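Local coordinates for protein DNA polymerase III subunit beta (Deinococcus radiodurans, PDB 4TRT) that forms a ring-shaped head-to-tail homodimer around DNA and probably tethers DNA polymerases to it, making replication processive, at residues D53-V58 with L118-Q123; L252-L257 with G329-L334. One frame throughout, in Å; residues are numbered along the deposited sequence. Where two conformers were deposited one is given.

Contact 1 (D53-V58 with L118-Q123); sequences DLSCFV and LSFPAQ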
loop_
_atom_site.group_PDB
_atom_site.type_symbol
_atom_site.label_atom_id
_atom_site.label_comp_id
_atom_site.label_asym_id
_atom_site.label_seq_id
_atom_site.Cartn_x
_atom_site.Cartn_y
_atom_site.Cartn_z
ATOM N N ASP A 53 7.972 -22.058 -15.301
ATOM C CA ASP A 53 9.216 -22.343 -14.592
ATOM C C ASP A 53 10.109 -21.146 -14.779
ATOM O O ASP A 53 10.114 -20.536 -15.843
ATOM C CB ASP A 53 9.965 -23.557 -15.157
ATOM C CG ASP A 53 9.077 -24.762 -15.364
ATOM O OD1 ASP A 53 8.198 -24.999 -14.518
ATOM O OD2 ASP A 53 9.280 -25.479 -16.371
ATOM N N LEU A 54 10.899 -20.846 -13.759
ATOM C CA LEU A 54 11.796 -19.705 -13.794
ATOM C C LEU A 54 13.144 -20.089 -13.216
ATOM O O LEU A 54 13.221 -20.812 -12.216
ATOM C CB LEU A 54 11.183 -18.558 -12.995
ATOM C CG LEU A 54 11.918 -17.228 -12.938
ATOM C CD1 LEU A 54 11.974 -16.583 -14.321
ATOM C CD2 LEU A 54 11.235 -16.329 -11.924
ATOM N N SER A 55 14.197 -19.586 -13.851
ATOM C CA SER A 55 15.563 -19.798 -13.427
ATOM C C SER A 55 16.289 -18.468 -13.492
ATOM O O SER A 55 16.132 -17.733 -14.466
ATOM C CB SER A 55 16.236 -20.785 -14.364
ATOM O OG SER A 55 17.467 -21.183 -13.840
ATOM N N CYS A 56 17.074 -18.161 -12.468
ATOM C CA CYS A 56 17.878 -16.945 -12.453
ATOM C C CYS A 56 19.294 -17.275 -12.027
ATOM O O CYS A 56 19.511 -17.934 -11.004
ATOM C CB CYS A 56 17.298 -15.899 -11.505
ATOM S SG CYS A 56 18.090 -14.283 -11.723
ATOM N N PHE A 57 20.257 -16.792 -12.802
ATOM C CA PHE A 57 21.664 -16.980 -12.479
ATOM C C PHE A 57 22.189 -15.817 -11.631
ATOM O O PHE A 57 21.980 -14.653 -11.966
ATOM C CB PHE A 57 22.487 -17.095 -13.755
ATOM C CG PHE A 57 23.965 -17.253 -13.512
ATOM C CD1 PHE A 57 24.486 -18.477 -13.122
ATOM C CD2 PHE A 57 24.836 -16.187 -13.698
ATOM C CE1 PHE A 57 25.849 -18.636 -12.906
ATOM C CE2 PHE A 57 26.201 -16.341 -13.488
ATOM C CZ PHE A 57 26.704 -17.568 -13.090
ATOM N N VAL A 58 22.885 -16.142 -10.544
ATOM C CA VAL A 58 23.526 -15.156 -9.704
ATOM C C VAL A 58 25.027 -15.460 -9.651
ATOM O O VAL A 58 25.429 -16.502 -9.123
ATOM C CB VAL A 58 22.923 -15.174 -8.284
ATOM C CG1 VAL A 58 23.641 -14.184 -7.380
ATOM C CG2 VAL A 58 21.418 -14.880 -8.353
ATOM N N LEU A 118 14.081 -29.303 -13.688
ATOM C CA LEU A 118 13.545 -28.283 -14.581
ATOM C C LEU A 118 14.555 -28.059 -15.702
ATOM O O LEU A 118 15.731 -27.861 -15.426
ATOM C CB LEU A 118 13.287 -26.978 -13.819
ATOM C CG LEU A 118 12.310 -27.050 -12.647
ATOM C CD1 LEU A 118 12.316 -25.751 -11.841
ATOM C CD2 LEU A 118 10.909 -27.408 -13.119
ATOM N N SER A 119 14.094 -28.105 -16.953
ATOM C CA SER A 119 14.968 -27.986 -18.127
ATOM C C SER A 119 14.600 -26.755 -18.936
ATOM O O SER A 119 13.440 -26.573 -19.290
ATOM C CB SER A 119 14.846 -29.209 -19.055
ATOM O OG SER A 119 15.805 -30.209 -18.757
ATOM N N PHE A 120 15.603 -25.945 -19.258
ATOM C CA PHE A 120 15.412 -24.740 -20.040
ATOM C C PHE A 120 16.222 -24.857 -21.343
ATOM O O PHE A 120 17.442 -24.721 -21.317
ATOM C CB PHE A 120 15.844 -23.516 -19.222
ATOM C CG PHE A 120 15.070 -23.341 -17.935
ATOM C CD1 PHE A 120 15.486 -23.970 -16.764
ATOM C CD2 PHE A 120 13.935 -22.547 -17.892
ATOM C CE1 PHE A 120 14.776 -23.816 -15.586
ATOM C CE2 PHE A 120 13.220 -22.388 -16.711
ATOM C CZ PHE A 120 13.639 -23.018 -15.562
ATOM N N PRO A 121 15.553 -25.139 -22.482
ATOM C CA PRO A 121 16.280 -25.209 -23.763
ATOM C C PRO A 121 16.835 -23.856 -24.210
ATOM O O PRO A 121 16.295 -22.816 -23.828
ATOM C CB PRO A 121 15.223 -25.728 -24.743
ATOM C CG PRO A 121 13.909 -25.444 -24.102
ATOM C CD PRO A 121 14.145 -25.550 -22.629
ATOM N N ALA A 122 17.899 -23.885 -25.016
ATOM C CA ALA A 122 18.700 -22.694 -25.338
ATOM C C ALA A 122 18.633 -22.199 -26.797
ATOM O O ALA A 122 18.929 -21.040 -27.066
ATOM C CB ALA A 122 20.158 -22.960 -24.967
ATOM N N GLN A 123 18.267 -23.066 -27.736
ATOM C CA GLN A 123 18.308 -22.712 -29.161
ATOM C C GLN A 123 17.677 -21.344 -29.445
ATOM O O GLN A 123 16.483 -21.132 -29.179
ATOM C CB GLN A 123 17.618 -23.797 -29.996
ATOM C CG GLN A 123 17.426 -23.440 -31.465
ATOM C CD GLN A 123 17.085 -24.643 -32.320
ATOM O OE1 GLN A 123 17.859 -25.596 -32.404
ATOM N NE2 GLN A 123 15.927 -24.605 -32.968
HETATM O O HOH W 1 11.276 -28.084 -16.997
#

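Contact 2 (L252-L257 with G329-L334); sequences LPATAL and GDAELL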
loop_
_atom_site.group_PDB
_atom_site.type_symbol
_atom_site.label_atom_id
_atom_site.label_comp_id
_atom_site.label_asym_id
_atom_site.label_seq_id
_atom_site.Cartn_x
_atom_site.Cartn_y
_atom_site.Cartn_z
ATOM N N LEU A 252 -6.804 15.880 -28.443
ATOM C CA LEU A 252 -6.754 16.622 -27.192
ATOM C C LEU A 252 -5.673 16.057 -26.279
ATOM O O LEU A 252 -5.191 14.952 -26.513
ATOM C CB LEU A 252 -8.128 16.588 -26.497
ATOM C CG LEU A 252 -8.562 15.269 -25.868
ATOM C CD1 LEU A 252 -9.905 15.481 -25.192
ATOM C CD2 LEU A 252 -8.657 14.101 -26.850
ATOM N N PRO A 253 -5.311 16.801 -25.228
ATOM C CA PRO A 253 -4.290 16.329 -24.296
ATOM C C PRO A 253 -4.720 15.060 -23.577
ATOM O O PRO A 253 -5.833 14.998 -23.049
ATOM C CB PRO A 253 -4.160 17.484 -23.307
ATOM C CG PRO A 253 -4.680 18.683 -24.029
ATOM C CD PRO A 253 -5.785 18.154 -24.871
ATOM N N ALA A 254 -3.853 14.054 -23.587
ATOM C CA ALA A 254 -4.169 12.757 -23.018
ATOM C C ALA A 254 -4.454 12.855 -21.528
ATOM O O ALA A 254 -5.382 12.214 -21.026
ATOM C CB ALA A 254 -3.024 11.793 -23.254
ATOM N N THR A 255 -3.657 13.642 -20.820
ATOM C CA THR A 255 -3.771 13.676 -19.361
ATOM C C THR A 255 -5.073 14.333 -18.951
ATOM O O THR A 255 -5.756 13.839 -18.030
ATOM C CB THR A 255 -2.590 14.408 -18.714
ATOM O OG1 THR A 255 -1.399 13.647 -18.931
ATOM C CG2 THR A 255 -2.814 14.626 -17.213
ATOM N N ALA A 256 -5.440 15.418 -19.638
ATOM C CA ALA A 256 -6.723 16.073 -19.348
ATOM C C ALA A 256 -7.886 15.108 -19.575
ATOM O O ALA A 256 -8.809 15.026 -18.745
ATOM C CB ALA A 256 -6.888 17.362 -20.145
ATOM N N LEU A 257 -7.837 14.334 -20.663
ATOM C CA LEU A 257 -8.913 13.384 -20.955
ATOM C C LEU A 257 -8.991 12.276 -19.910
ATOM O O LEU A 257 -10.091 11.914 -19.467
ATOM C CB LEU A 257 -8.771 12.793 -22.367
ATOM C CG LEU A 257 -9.777 11.720 -22.761
ATOM C CD1 LEU A 257 -11.215 12.267 -22.798
ATOM C CD2 LEU A 257 -9.362 11.112 -24.103
ATOM N N GLY A 329 0.867 12.417 -23.967
ATOM C CA GLY A 329 0.948 13.616 -24.780
ATOM C C GLY A 329 -0.423 14.007 -25.281
ATOM O O GLY A 329 -1.215 14.606 -24.561
ATOM N N ASP A 330 -0.695 13.724 -26.541
ATOM C CA ASP A 330 -2.012 14.004 -27.093
ATOM C C ASP A 330 -2.669 12.734 -27.591
ATOM O O ASP A 330 -2.009 11.854 -28.136
ATOM C CB ASP A 330 -1.882 15.053 -28.194
ATOM C CG ASP A 330 -1.387 16.388 -27.649
ATOM O OD1 ASP A 330 -2.171 17.110 -26.976
ATOM O OD2 ASP A 330 -0.195 16.701 -27.868
ATOM N N ALA A 331 -3.962 12.618 -27.314
ATOM C CA ALA A 331 -4.747 11.499 -27.788
ATOM C C ALA A 331 -5.493 11.894 -29.058
ATOM O O ALA A 331 -5.900 13.040 -29.208
ATOM C CB ALA A 331 -5.727 11.051 -26.710
ATOM N N GLU A 332 -5.666 10.916 -29.946
ATOM C CA GLU A 332 -6.470 11.031 -31.143
ATOM C C GLU A 332 -7.607 10.034 -30.999
ATOM O O GLU A 332 -7.375 8.848 -30.783
ATOM C CB GLU A 332 -5.612 10.656 -32.352
ATOM C CG GLU A 332 -5.745 11.547 -33.557
ATOM C CD GLU A 332 -4.661 11.239 -34.593
ATOM O OE1 GLU A 332 -4.681 10.129 -35.141
ATOM O OE2 GLU A 332 -3.778 12.091 -34.847
ATOM N N LEU A 333 -8.839 10.517 -31.068
ATOM C CA LEU A 333 -10.024 9.648 -30.967
ATOM C C LEU A 333 -10.697 9.651 -32.329
ATOM O O LEU A 333 -11.068 10.715 -32.833
ATOM C CB LEU A 333 -11.010 10.181 -29.904
ATOM C CG LEU A 333 -10.418 10.719 -28.597
ATOM C CD1 LEU A 333 -11.524 11.255 -27.707
ATOM C CD2 LEU A 333 -9.578 9.643 -27.900
ATOM N N LEU A 334 -10.857 8.470 -32.913
ATOM C CA LEU A 334 -11.438 8.323 -34.225
ATOM C C LEU A 334 -12.752 7.556 -34.099
ATOM O O LEU A 334 -12.767 6.396 -33.679
ATOM C CB LEU A 334 -10.488 7.551 -35.121
ATOM C CG LEU A 334 -9.045 8.043 -35.245
ATOM C CD1 LEU A 334 -8.264 7.024 -36.076
ATOM C CD2 LEU A 334 -8.978 9.412 -35.874
HETATM O O HOH W 2 -1.232 15.071 -21.702
HETATM O O HOH W 3 0.079 12.348 -21.181
#

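Contact 1 (D53-V58 with L118-Q123)
L118 meets D53 through one methyl: its CD2 stands 3.9 Å from OD1 of D53 and about as far from CG, so a leucine branch lies against the aspartate carboxylate. That group is fixed by polar partners beyond the two segments, OD1 bonding T48 OG1 and OD2 bonding N227 ND2. At S119 the link is through backbone and water: S119 N donates to a water at 2.8 Å, which returns a weak bond to D53 OD2 (3.3 Å), while S119 O accepts from N227 ND2. F120 CG is anti to the carbonyl carbon (chi1 -60°), which starts the side chain toward the strand; the ring then lies against D53 and S55. S55 CB sits over one face in a CH-pi contact, 3.9 Å from the ring centroid and 25° off its normal, displaced toward the CE1–CZ rim. D53 O, by contrast, lies near the ring plane, 3.7 Å from CE2, and D53 CB is 3.7 Å from CZ. D53 and S55 thus face the loop, whereas L54, pointing the other way, packs on L18 and V21 of helix 8-21. The segment 118-123 therefore crosses the face of the sheet turned away from helix 8-21, as part of the connection from the N-terminal to the central domain of the sliding clamp. An alanine at F120 would probably leave S55 CB and D53 CB without their aromatic cover and open a gap between loop and strand. Further on, the chain moves off strand 52-59, and Q123 O bonds T211 OG1 on strand 207-212 of the central domain.

Contact 2 (L252-L257 with G329-L334)
L252 and A331 form an antiparallel hydrogen-bonded pair: L252 N donates to A331 O at 3.1 Å, and A331 N to L252 O at 2.8 Å. Strands 248-253 and 330-335 are thereby neighbours in the C-terminal-domain half of a sheet that runs on into the central domain, just where helix 254-265 begins. The tightly packed part centres on L252, A331 and L333. L252 holds CG in the crowded position between backbone N and carbonyl carbon (chi1 72°). Its CD2 comes within 4.1 Å of L333 CD1, the two side chains crossing at about a right angle. L257, ending the first helical turn, meets L333 tip to tip, CD2 to CD2 at 4.1 Å. A331 CB fills in beside them, with A254 CB against it and G329 O, and L285 of strand 284-290 touches L252 and L257. The other end is looser and wetter. Here P253, the helix N-cap residue, and D330 cross obliquely, with D330 OD1 3.5 Å from P253 CA. G329 has backbone angles at which a CB would strike the preceding carbonyl oxygen. Its own O accepts A254 N at 2.9 Å in a nearly straight bond (172° at the hydrogen), although the donor stands 38° above the carbonyl plane. A water accepts from T255 N at 2.9 Å and donates a hydrogen bond to the same O, and a second water connects G329 N with T255 OG1. Two amides at the helix start are thus satisfied, one through water, and that end's partial positive charge would probably polarise the G329 carbonyl.

Overall arrangement
Contact 1 closes before contact 2 opens along the chain. Their centres lie 42 Å apart on opposite sides of the chain's centre, and their nearest atoms stay about 33 Å from each other. They share no sheet. Strand 52-59 runs beside 224-229, so contact 1 sits where N-terminal and central domains form one continuous antiparallel sheet. Contact 2 belongs to the sheet in which central-domain strand 175-181 pairs with 353-357. The central domain thus bridges the two sites through both sheets. Neither contact touches the other subunit; each belongs to the framework of one arc, two of which close head to tail into the ring.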